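Local structure of 2,3-dehydroadipyl-CoA hydratase (Escherichia coli, 4FZW) at residues Val119-Glu124 against Val177-Pro182; Pro97-Val102 against Gln192-Met197; Ala24-Leu29 against Ala59-Ala64; Leu18-Pro23 against Cys53-Asn58. The protein catalyses the reversible hydration of 2,3-dehydroadipyl-CoA to 3-hydroxyadipyl-CoA in the bacterial breakdown of phenylacetate. All coordinates share one frame; numbering follows the deposited sequence.

From the N terminus, residues 18-23 and 24-29 follow one another and meet 53-58 and 59-64 in the same order, so contacts 4 and 3 close loops that cross. Contact 4 pairs two strands of the six-stranded sheet. Contact 3 joins the loop after the first of them to the outermost strand, within this chain, of the smaller sheet, its centre about 9 Å from that of contact 4. Farther along, contact 2 closes the long loop from 97-102 to 192-197, packing a helix on the large sheet, and contact 1 is nested inside it, adding the last strand. Strand 98-102 lies between 52-56 and 119-123, which binds contacts 4, 2 and 1 into one sheet.

Contact 1 of 4, residues Val119-Glu124 against Val177-Pro182; sequences VVVAGE and VSDVFP
Val177 spreads its two methyls over strand 119-123. Its CG2 rests on CG1 of Val120 at 3.8 Å, the two side chains crossing at about a right angle, while its CG1 meets CB of Ala122. Beta-branching lets one residue serve both neighbours, CG1 standing anti to the backbone N (chi1 162°), and at Ala122 a small side chain suits the place. An alanine in place of Val177 would probably leave CG1 of Val120 and CB of Ala122 facing a gap. Next along the chain, Ser178 N donates an almost straight bond to Val120 O (3.0 Å). Ala122 is then gripped through both its backbone polar atoms: its N donates to Asp179 O at 2.8 Å, and its O accepts from Phe181 N at 2.8 Å, in the carbonyl plane. A weak bond from Glu124 N to Phe181 O follows. Val121 and Asp179 lie side by side, CG1 of the valine 3.9 Å from CB of the aspartate, so the acidic residue offers its apolar stem here and sends OD2 to a salt bridge with Lys158 of the second subunit. Ser178 OG likewise turns to Ser154 of that subunit. Further out, Phe128 backs both Val120 and Val177, Ala190 and Leu193 lie against Val121, and Tyr189 meets the Phe181 ring edge-to-face. The parallel pairing of Ala122 with Val180 and Gly123 with Phe181 adds a short strand, outermost within this chain, to the six-stranded sheet of the crotonase fold, beside a subunit interface.

Contact 2 of 4, residues Pro97-Val102 against Gln192-Met197; sequences PLIAAV and QLASKM
Ile99 is the bump and helix 186-197 provides the hollow in this helix-on-sheet packing, part of the core of the crotonase fold. Strand 98-102 and helix 192-197 run nearly antiparallel, at 168°, with their axes 9.6 Å apart at closest approach, and no hydrogen bond joins the two segments. CD1 of Ile99 enters a dip on the helix: Leu193 and Met197, one helical turn apart, point to the strand, with Ala194 between them. The floor is Ala194, whose CA lies 3.8 Å from CD1 of Ile99; a small side chain suits this place because it lets the isoleucine come close to the helix backbone. Leu193 makes one wall, its CD2 3.9 Å from the same methyl. The other wall is Met197, which meets Ile99 tip to tip. Its CE lies between Ile99 and Pro97, the residue just before the strand, against CD1 of the one and CB of the other, though its exact position is uncertain. The strand's backbone bonds run to its sheet neighbours, Cys53 and Ile55 from Ile99 and Val119 from Ala100, while the apolar side chains of Pro97 and Ile99 point to the helix. Around this core Ala194 also touches Val52 and Val54, Leu193 touches Val121, and Leu161 of the second subunit packs on Pro97. The sulphur of Met197 joins in as well, SD lying 3.9 Å from CD1 of Ile99.

Contact 3 of 4, residues Ala24-Leu29 against Ala59-Ala64; sequences AARNAL and ARFFAA
Arg26 turns its CG anti to the carbonyl carbon (chi1 -61°) and then runs extended to NE, which carries its alkyl chain across one face of the Phe61 ring. The fit is a CH-pi contact: CB of Arg26 stands 3.6 Å from the ring centroid, practically on the normal. CG and CD continue over the far rim, CD coming 3.4 Å from CZ of Phe61. The guanidinium, nearly parallel to the ring at 8°, lies beyond it, so the arginine gives its apolar stem to the aromatic face and keeps its charge at the exposed end. A serine in place of Phe61 would probably leave that stem without a surface to lie on and free to swing. Arg26 and Asn27 are the central pair of a type I' turn from Ala25 to Ala28. Both take left-handed backbone angles, which asparagine tolerates unusually well. This loop, between strand 15-20 and helix 31-46, packs against the corner leading into strand 63-64, outermost in the smaller sheet within this chain; in relatives the chain just after the corresponding strand supplies one oxyanion-hole N-H, and the same is probably true here. Asn27 ND2 donates to Phe62 O (3.1 Å) from above the carbonyl plane, 46° out of it, and weakly to Phe61 O, while OD1 takes the N-H of Arg22; the buried amide is thus held at both ends. Tyr105 meets the Phe61 ring. CB of Ala63 lies against Asn27 O, and Arg26 O accepts from Ala64 N at 3.0 Å.

Contact 4 of 4, residues Leu18-Pro23 against Cys53-Asn58; sequences LTLNRP and CVITGN
Leu18 and Thr56 carry the backbone pairing of two parallel strands whose axes run 4.9 Å apart at an angle of 11°. Leu18 N donates to Val54 O, Thr56 N to Leu18 O (2.9 Å) and Leu20 N to Thr56 O. Strand 15-20, helix 31-46 and strand 52-56 form a beta-alpha-beta crossover, and the side chains sort themselves by it. Leu18, Leu20, Cys53 and Ile55 occupy the face turned to the helix. There CD1 of Leu18 meets SG of Cys53 at 3.7 Å, and both side chains also touch Leu41 of the helix. CD1 of Leu20 touches CG2 of Ile55 at 3.8 Å, with Leu33 of the helix and Leu29 of the following loop packed on Leu20. Leucine and isoleucine, both bulky and apolar, fill the space between sheet and helix; the beta-branch of Ile55 places CG2 against Leu20. The other face holds Thr19 and Thr56, lying side by side and pointing the same way. Thr56 sets OG1 anti to the backbone N (chi1 -165°), and that hydroxyl bonds to Ala101 O of the next strand, a polar group buried but satisfied. Its methyl CG2 is thereby left for the first strand, 3.8 Å from Thr19 OG1. Where the strand pairing ends, CG2 of Thr19 lies 3.4 Å from the carbonyl O of Gly57.

Contact 1 of 4, residues Val119-Glu124 against Val177-Pro182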
# COMPACT_ATOMS: atom_id res chain seq x y z
N VAL B 119 -5.75 -18.77 -14.28
CA VAL B 119 -5.94 -20.13 -13.81
C VAL B 119 -4.97 -21.06 -14.51
O VAL B 119 -4.72 -20.95 -15.71
CB VAL B 119 -7.38 -20.62 -14.12
CG1 VAL B 119 -7.61 -21.98 -13.47
CG2 VAL B 119 -8.43 -19.58 -13.67
N VAL B 120 -4.43 -22.01 -13.76
CA VAL B 120 -3.61 -23.05 -14.38
C VAL B 120 -4.19 -24.43 -14.16
O VAL B 120 -4.41 -24.84 -13.01
CB VAL B 120 -2.16 -23.05 -13.89
CG1 VAL B 120 -1.31 -23.96 -14.78
CG2 VAL B 120 -1.59 -21.61 -13.87
N VAL B 121 -4.45 -25.12 -15.27
CA VAL B 121 -4.75 -26.56 -15.28
C VAL B 121 -3.54 -27.29 -15.85
O VAL B 121 -3.04 -26.91 -16.92
CB VAL B 121 -5.97 -26.89 -16.15
CG1 VAL B 121 -7.14 -26.07 -15.71
CG2 VAL B 121 -5.66 -26.62 -17.62
N ALA B 122 -3.07 -28.32 -15.14
CA ALA B 122 -1.80 -28.97 -15.48
C ALA B 122 -1.96 -30.44 -15.85
O ALA B 122 -2.96 -31.08 -15.50
CB ALA B 122 -0.82 -28.83 -14.33
N GLY B 123 -0.95 -30.98 -16.53
CA GLY B 123 -0.91 -32.38 -16.88
C GLY B 123 -0.19 -33.11 -15.76
O GLY B 123 0.62 -32.49 -15.03
N GLU B 124 -0.45 -34.41 -15.60
CA GLU B 124 0.17 -35.17 -14.51
C GLU B 124 1.69 -35.06 -14.54
O GLU B 124 2.34 -35.05 -13.50
CB GLU B 124 -0.25 -36.63 -14.53
CG GLU B 124 0.24 -37.38 -13.31
CD GLU B 124 -0.54 -38.64 -13.06
OE1 GLU B 124 -1.37 -39.00 -13.93
OE2 GLU B 124 -0.32 -39.26 -12.00
N VAL B 177 -1.26 -24.38 -9.06
CA VAL B 177 -2.13 -24.97 -10.07
C VAL B 177 -3.43 -25.36 -9.38
O VAL B 177 -3.44 -25.60 -8.18
CB VAL B 177 -1.44 -26.22 -10.70
CG1 VAL B 177 -2.43 -27.11 -11.41
CG2 VAL B 177 -0.31 -25.79 -11.63
N SER B 178 -4.53 -25.41 -10.10
CA SER B 178 -5.79 -25.74 -9.45
C SER B 178 -6.48 -26.96 -10.08
O SER B 178 -7.66 -27.21 -9.83
CB SER B 178 -6.72 -24.51 -9.38
OG SER B 178 -7.00 -23.95 -10.65
N ASP B 179 -5.74 -27.70 -10.89
CA ASP B 179 -6.24 -28.91 -11.55
C ASP B 179 -5.06 -29.67 -12.10
O ASP B 179 -4.17 -29.07 -12.72
CB ASP B 179 -7.18 -28.58 -12.72
CG ASP B 179 -8.64 -28.69 -12.35
OD1 ASP B 179 -9.02 -29.64 -11.62
OD2 ASP B 179 -9.41 -27.82 -12.79
N VAL B 180 -5.06 -30.99 -11.86
CA VAL B 180 -4.08 -31.90 -12.43
C VAL B 180 -4.81 -33.05 -13.16
O VAL B 180 -5.59 -33.79 -12.55
CB VAL B 180 -3.18 -32.51 -11.34
CG1 VAL B 180 -2.28 -33.64 -11.94
CG2 VAL B 180 -2.35 -31.46 -10.68
N PHE B 181 -4.55 -33.20 -14.46
CA PHE B 181 -5.22 -34.23 -15.24
C PHE B 181 -4.19 -35.10 -15.94
O PHE B 181 -3.01 -34.71 -16.03
CB PHE B 181 -6.15 -33.63 -16.31
CG PHE B 181 -7.27 -32.79 -15.75
CD1 PHE B 181 -8.24 -33.35 -14.94
CD2 PHE B 181 -7.36 -31.44 -16.08
CE1 PHE B 181 -9.27 -32.57 -14.43
CE2 PHE B 181 -8.38 -30.66 -15.59
CZ PHE B 181 -9.34 -31.22 -14.77
N PRO B 182 -4.63 -36.28 -16.41
CA PRO B 182 -3.83 -37.07 -17.36
C PRO B 182 -3.43 -36.22 -18.56
O PRO B 182 -4.26 -35.58 -19.20
CB PRO B 182 -4.79 -38.21 -17.78
CG PRO B 182 -5.64 -38.42 -16.60
CD PRO B 182 -5.79 -37.04 -15.91

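Contact 2 of 4, residues Pro97-Val102 against Gln192-Met197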
# COMPACT_ATOMS: atom_id res chain seq x y z
N PRO B 97 -10.79 -13.59 -19.16
CA PRO B 97 -10.25 -14.78 -18.50
C PRO B 97 -9.20 -15.51 -19.35
O PRO B 97 -9.38 -15.72 -20.55
CB PRO B 97 -11.48 -15.65 -18.29
CG PRO B 97 -12.56 -14.61 -18.03
CD PRO B 97 -12.25 -13.47 -18.98
N LEU B 98 -8.11 -15.89 -18.71
CA LEU B 98 -6.97 -16.46 -19.41
C LEU B 98 -6.53 -17.71 -18.67
O LEU B 98 -6.09 -17.65 -17.51
CB LEU B 98 -5.83 -15.43 -19.49
CG LEU B 98 -4.59 -15.72 -20.33
CD1 LEU B 98 -4.92 -16.01 -21.78
CD2 LEU B 98 -3.63 -14.55 -20.22
N ILE B 99 -6.67 -18.84 -19.34
CA ILE B 99 -6.34 -20.13 -18.76
C ILE B 99 -5.08 -20.71 -19.43
O ILE B 99 -4.96 -20.75 -20.66
CB ILE B 99 -7.55 -21.10 -18.83
CG1 ILE B 99 -8.73 -20.53 -18.03
CG2 ILE B 99 -7.16 -22.46 -18.26
CD1 ILE B 99 -10.09 -21.08 -18.44
N ALA B 100 -4.13 -21.13 -18.60
CA ALA B 100 -2.94 -21.80 -19.09
C ALA B 100 -3.15 -23.29 -18.92
O ALA B 100 -3.35 -23.76 -17.80
CB ALA B 100 -1.73 -21.35 -18.30
N ALA B 101 -3.12 -24.04 -20.02
CA ALA B 101 -3.17 -25.50 -19.97
C ALA B 101 -1.76 -26.00 -20.14
O ALA B 101 -1.23 -25.99 -21.24
CB ALA B 101 -4.05 -26.03 -21.07
N VAL B 102 -1.16 -26.44 -19.04
CA VAL B 102 0.25 -26.79 -19.06
C VAL B 102 0.47 -28.31 -19.10
O VAL B 102 0.03 -29.03 -18.23
CB VAL B 102 1.00 -26.17 -17.88
CG1 VAL B 102 2.53 -26.36 -18.02
CG2 VAL B 102 0.65 -24.71 -17.74
N GLN B 192 -12.77 -27.30 -21.68
CA GLN B 192 -14.12 -27.45 -21.10
C GLN B 192 -14.35 -26.42 -20.00
O GLN B 192 -15.46 -25.88 -19.85
CB GLN B 192 -14.37 -28.87 -20.59
N LEU B 193 -13.28 -26.13 -19.26
CA LEU B 193 -13.27 -25.08 -18.24
C LEU B 193 -13.52 -23.69 -18.81
O LEU B 193 -14.24 -22.88 -18.22
CB LEU B 193 -11.93 -25.09 -17.52
CG LEU B 193 -11.78 -24.12 -16.36
CD1 LEU B 193 -12.70 -24.52 -15.22
CD2 LEU B 193 -10.33 -24.10 -15.91
N ALA B 194 -12.92 -23.40 -19.97
CA ALA B 194 -13.11 -22.08 -20.60
C ALA B 194 -14.51 -22.02 -21.18
O ALA B 194 -15.10 -20.97 -21.20
CB ALA B 194 -12.09 -21.84 -21.69
N SER B 195 -15.02 -23.15 -21.64
CA SER B 195 -16.35 -23.19 -22.24
C SER B 195 -17.41 -22.92 -21.20
O SER B 195 -18.40 -22.25 -21.48
CB SER B 195 -16.60 -24.53 -22.93
OG SER B 195 -15.79 -24.60 -24.08
N LYS B 196 -17.18 -23.45 -20.01
CA LYS B 196 -18.03 -23.18 -18.87
C LYS B 196 -17.96 -21.70 -18.46
O LYS B 196 -18.97 -21.07 -18.18
CB LYS B 196 -17.63 -24.09 -17.71
CG LYS B 196 -18.16 -23.62 -16.37
CD LYS B 196 -18.86 -24.74 -15.63
CE LYS B 196 -17.88 -25.80 -15.22
NZ LYS B 196 -18.57 -26.87 -14.44
N MET B 197 -16.76 -21.14 -18.45
CA MET B 197 -16.65 -19.72 -18.14
C MET B 197 -17.34 -18.88 -19.23
O MET B 197 -18.25 -18.11 -18.92
CB MET B 197 -15.20 -19.30 -17.86
CG MET B 197 -14.65 -19.96 -16.59
SD MET B 197 -12.93 -19.53 -16.35
CE MET B 197 -12.61 -18.87 -17.98

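Contact 3 of 4, residues Ala24-Leu29 against Ala59-Ala64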
# COMPACT_ATOMS: atom_id res chain seq x y z
N ALA B 24 11.20 -27.67 -31.92
CA ALA B 24 12.66 -27.75 -31.94
C ALA B 24 13.29 -26.96 -30.80
O ALA B 24 14.30 -27.38 -30.23
CB ALA B 24 13.20 -27.26 -33.28
N ALA B 25 12.69 -25.81 -30.50
CA ALA B 25 13.23 -24.91 -29.49
C ALA B 25 12.51 -25.05 -28.14
O ALA B 25 12.54 -24.14 -27.30
CB ALA B 25 13.19 -23.48 -29.97
N ARG B 26 11.86 -26.19 -27.96
CA ARG B 26 11.14 -26.51 -26.73
C ARG B 26 10.12 -25.44 -26.35
O ARG B 26 9.84 -25.25 -25.16
CB ARG B 26 12.12 -26.70 -25.57
CG ARG B 26 13.12 -27.83 -25.77
CD ARG B 26 14.15 -27.80 -24.67
NE ARG B 26 15.25 -28.74 -24.91
CZ ARG B 26 16.39 -28.74 -24.22
NH1 ARG B 26 16.58 -27.86 -23.25
NH2 ARG B 26 17.33 -29.63 -24.51
N ASN B 27 9.57 -24.76 -27.35
CA ASN B 27 8.57 -23.71 -27.14
C ASN B 27 9.13 -22.50 -26.41
O ASN B 27 8.37 -21.73 -25.80
CB ASN B 27 7.34 -24.29 -26.44
CG ASN B 27 6.37 -24.92 -27.41
OD1 ASN B 27 6.56 -24.85 -28.62
ND2 ASN B 27 5.33 -25.53 -26.89
N ALA B 28 10.45 -22.31 -26.47
CA ALA B 28 11.07 -21.13 -25.89
C ALA B 28 10.37 -19.86 -26.36
O ALA B 28 10.03 -19.74 -27.54
CB ALA B 28 12.55 -21.07 -26.23
N LEU B 29 10.17 -18.92 -25.45
CA LEU B 29 9.50 -17.66 -25.78
C LEU B 29 10.43 -16.75 -26.53
O LEU B 29 11.32 -16.15 -25.96
CB LEU B 29 8.97 -16.98 -24.52
CG LEU B 29 7.82 -17.75 -23.87
CD1 LEU B 29 7.37 -17.05 -22.61
CD2 LEU B 29 6.68 -17.85 -24.86
N ALA B 59 2.70 -31.70 -25.45
CA ALA B 59 2.78 -32.67 -24.37
C ALA B 59 4.14 -32.71 -23.69
O ALA B 59 4.22 -32.94 -22.49
CB ALA B 59 2.43 -34.02 -24.87
N ARG B 60 5.21 -32.48 -24.45
CA ARG B 60 6.56 -32.40 -23.88
C ARG B 60 6.96 -31.02 -23.29
O ARG B 60 7.68 -30.95 -22.28
CB ARG B 60 7.60 -32.87 -24.90
N PHE B 61 6.50 -29.93 -23.91
CA PHE B 61 6.77 -28.59 -23.39
C PHE B 61 5.58 -27.63 -23.47
O PHE B 61 4.78 -27.66 -24.42
CB PHE B 61 7.97 -27.95 -24.10
CG PHE B 61 9.29 -28.65 -23.85
CD1 PHE B 61 10.08 -28.30 -22.76
CD2 PHE B 61 9.77 -29.62 -24.72
CE1 PHE B 61 11.31 -28.92 -22.53
CE2 PHE B 61 10.99 -30.24 -24.49
CZ PHE B 61 11.76 -29.89 -23.40
N PHE B 62 5.46 -26.81 -22.44
CA PHE B 62 4.56 -25.67 -22.45
C PHE B 62 5.41 -24.55 -23.03
O PHE B 62 5.17 -24.07 -24.13
CB PHE B 62 4.08 -25.33 -21.03
CG PHE B 62 3.19 -24.10 -20.96
CD1 PHE B 62 1.87 -24.15 -21.38
CD2 PHE B 62 3.69 -22.89 -20.47
CE1 PHE B 62 1.06 -23.02 -21.33
CE2 PHE B 62 2.88 -21.75 -20.41
CZ PHE B 62 1.57 -21.82 -20.83
N ALA B 63 6.42 -24.16 -22.27
CA ALA B 63 7.48 -23.30 -22.75
C ALA B 63 8.69 -23.50 -21.83
O ALA B 63 8.60 -23.31 -20.62
CB ALA B 63 7.05 -21.85 -22.76
N ALA B 64 9.79 -23.93 -22.42
CA ALA B 64 11.01 -24.15 -21.66
C ALA B 64 11.92 -22.93 -21.73
O ALA B 64 12.95 -22.94 -22.41
CB ALA B 64 11.72 -25.38 -22.19

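Contact 4 of 4, residues Leu18-Pro23 against Cys53-Asn58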
# COMPACT_ATOMS: atom_id res chain seq x y z
N LEU B 18 -4.55 -20.56 -28.14
CA LEU B 18 -3.24 -20.19 -28.62
C LEU B 18 -2.25 -21.28 -28.23
O LEU B 18 -2.00 -21.51 -27.03
CB LEU B 18 -2.82 -18.83 -28.05
CG LEU B 18 -3.81 -17.70 -28.35
CD1 LEU B 18 -3.40 -16.40 -27.66
CD2 LEU B 18 -3.97 -17.48 -29.86
N THR B 19 -1.72 -21.97 -29.24
CA THR B 19 -0.78 -23.05 -29.03
C THR B 19 0.65 -22.63 -29.36
O THR B 19 0.96 -22.36 -30.51
CB THR B 19 -1.12 -24.27 -29.91
OG1 THR B 19 -2.49 -24.62 -29.73
CG2 THR B 19 -0.22 -25.46 -29.56
N LEU B 20 1.52 -22.60 -28.36
CA LEU B 20 2.93 -22.39 -28.61
C LEU B 20 3.44 -23.55 -29.44
O LEU B 20 3.18 -24.70 -29.13
CB LEU B 20 3.71 -22.23 -27.31
CG LEU B 20 3.38 -20.91 -26.60
CD1 LEU B 20 2.46 -21.15 -25.43
CD2 LEU B 20 4.64 -20.24 -26.12
N ASN B 21 4.18 -23.24 -30.49
CA ASN B 21 4.58 -24.23 -31.47
C ASN B 21 5.99 -23.99 -32.03
O ASN B 21 6.16 -23.67 -33.21
CB ASN B 21 3.56 -24.25 -32.61
CG ASN B 21 3.82 -25.35 -33.60
OD1 ASN B 21 3.72 -26.53 -33.28
ND2 ASN B 21 4.15 -24.96 -34.82
N ARG B 22 6.99 -24.13 -31.16
CA ARG B 22 8.39 -24.14 -31.56
C ARG B 22 9.02 -25.40 -31.00
O ARG B 22 9.89 -25.33 -30.12
CB ARG B 22 9.14 -22.93 -31.01
CG ARG B 22 8.66 -21.60 -31.50
CD ARG B 22 9.57 -20.51 -30.99
NE ARG B 22 10.93 -20.67 -31.47
CZ ARG B 22 12.01 -20.29 -30.80
NH1 ARG B 22 11.89 -19.73 -29.61
NH2 ARG B 22 13.22 -20.46 -31.32
N PRO B 23 8.60 -26.57 -31.51
CA PRO B 23 8.97 -27.89 -30.99
C PRO B 23 10.48 -28.02 -30.86
O PRO B 23 10.99 -28.43 -29.82
CB PRO B 23 8.46 -28.84 -32.08
CG PRO B 23 7.41 -28.06 -32.81
CD PRO B 23 7.89 -26.65 -32.80
N CYS B 53 -9.70 -17.03 -23.22
CA CYS B 53 -8.58 -17.59 -23.95
C CYS B 53 -8.01 -18.81 -23.18
O CYS B 53 -8.19 -18.93 -21.96
CB CYS B 53 -7.52 -16.52 -24.22
SG CYS B 53 -6.09 -17.00 -25.23
N VAL B 54 -7.37 -19.72 -23.92
CA VAL B 54 -6.64 -20.83 -23.35
C VAL B 54 -5.27 -20.75 -24.01
O VAL B 54 -5.18 -20.51 -25.22
CB VAL B 54 -7.29 -22.20 -23.69
CG1 VAL B 54 -6.36 -23.37 -23.37
CG2 VAL B 54 -8.62 -22.35 -23.00
N ILE B 55 -4.21 -20.96 -23.23
CA ILE B 55 -2.84 -20.92 -23.76
C ILE B 55 -2.13 -22.25 -23.49
O ILE B 55 -2.05 -22.70 -22.35
CB ILE B 55 -2.02 -19.73 -23.15
CG1 ILE B 55 -2.52 -18.39 -23.69
CG2 ILE B 55 -0.54 -19.88 -23.44
CD1 ILE B 55 -1.58 -17.18 -23.34
N THR B 56 -1.58 -22.86 -24.52
CA THR B 56 -0.96 -24.17 -24.34
C THR B 56 0.23 -24.42 -25.24
O THR B 56 0.42 -23.72 -26.25
CB THR B 56 -1.97 -25.32 -24.56
OG1 THR B 56 -1.42 -26.53 -24.04
CG2 THR B 56 -2.26 -25.53 -26.03
N GLY B 57 1.03 -25.41 -24.87
CA GLY B 57 2.13 -25.82 -25.72
C GLY B 57 1.84 -27.19 -26.30
O GLY B 57 0.78 -27.40 -26.91
N ASN B 58 2.78 -28.12 -26.11
CA ASN B 58 2.57 -29.52 -26.47
C ASN B 58 2.76 -30.39 -25.24
O ASN B 58 2.95 -29.88 -24.13
CB ASN B 58 3.53 -29.96 -27.58
CG ASN B 58 4.96 -29.54 -27.33
OD1 ASN B 58 5.65 -30.11 -26.49
ND2 ASN B 58 5.43 -28.54 -28.09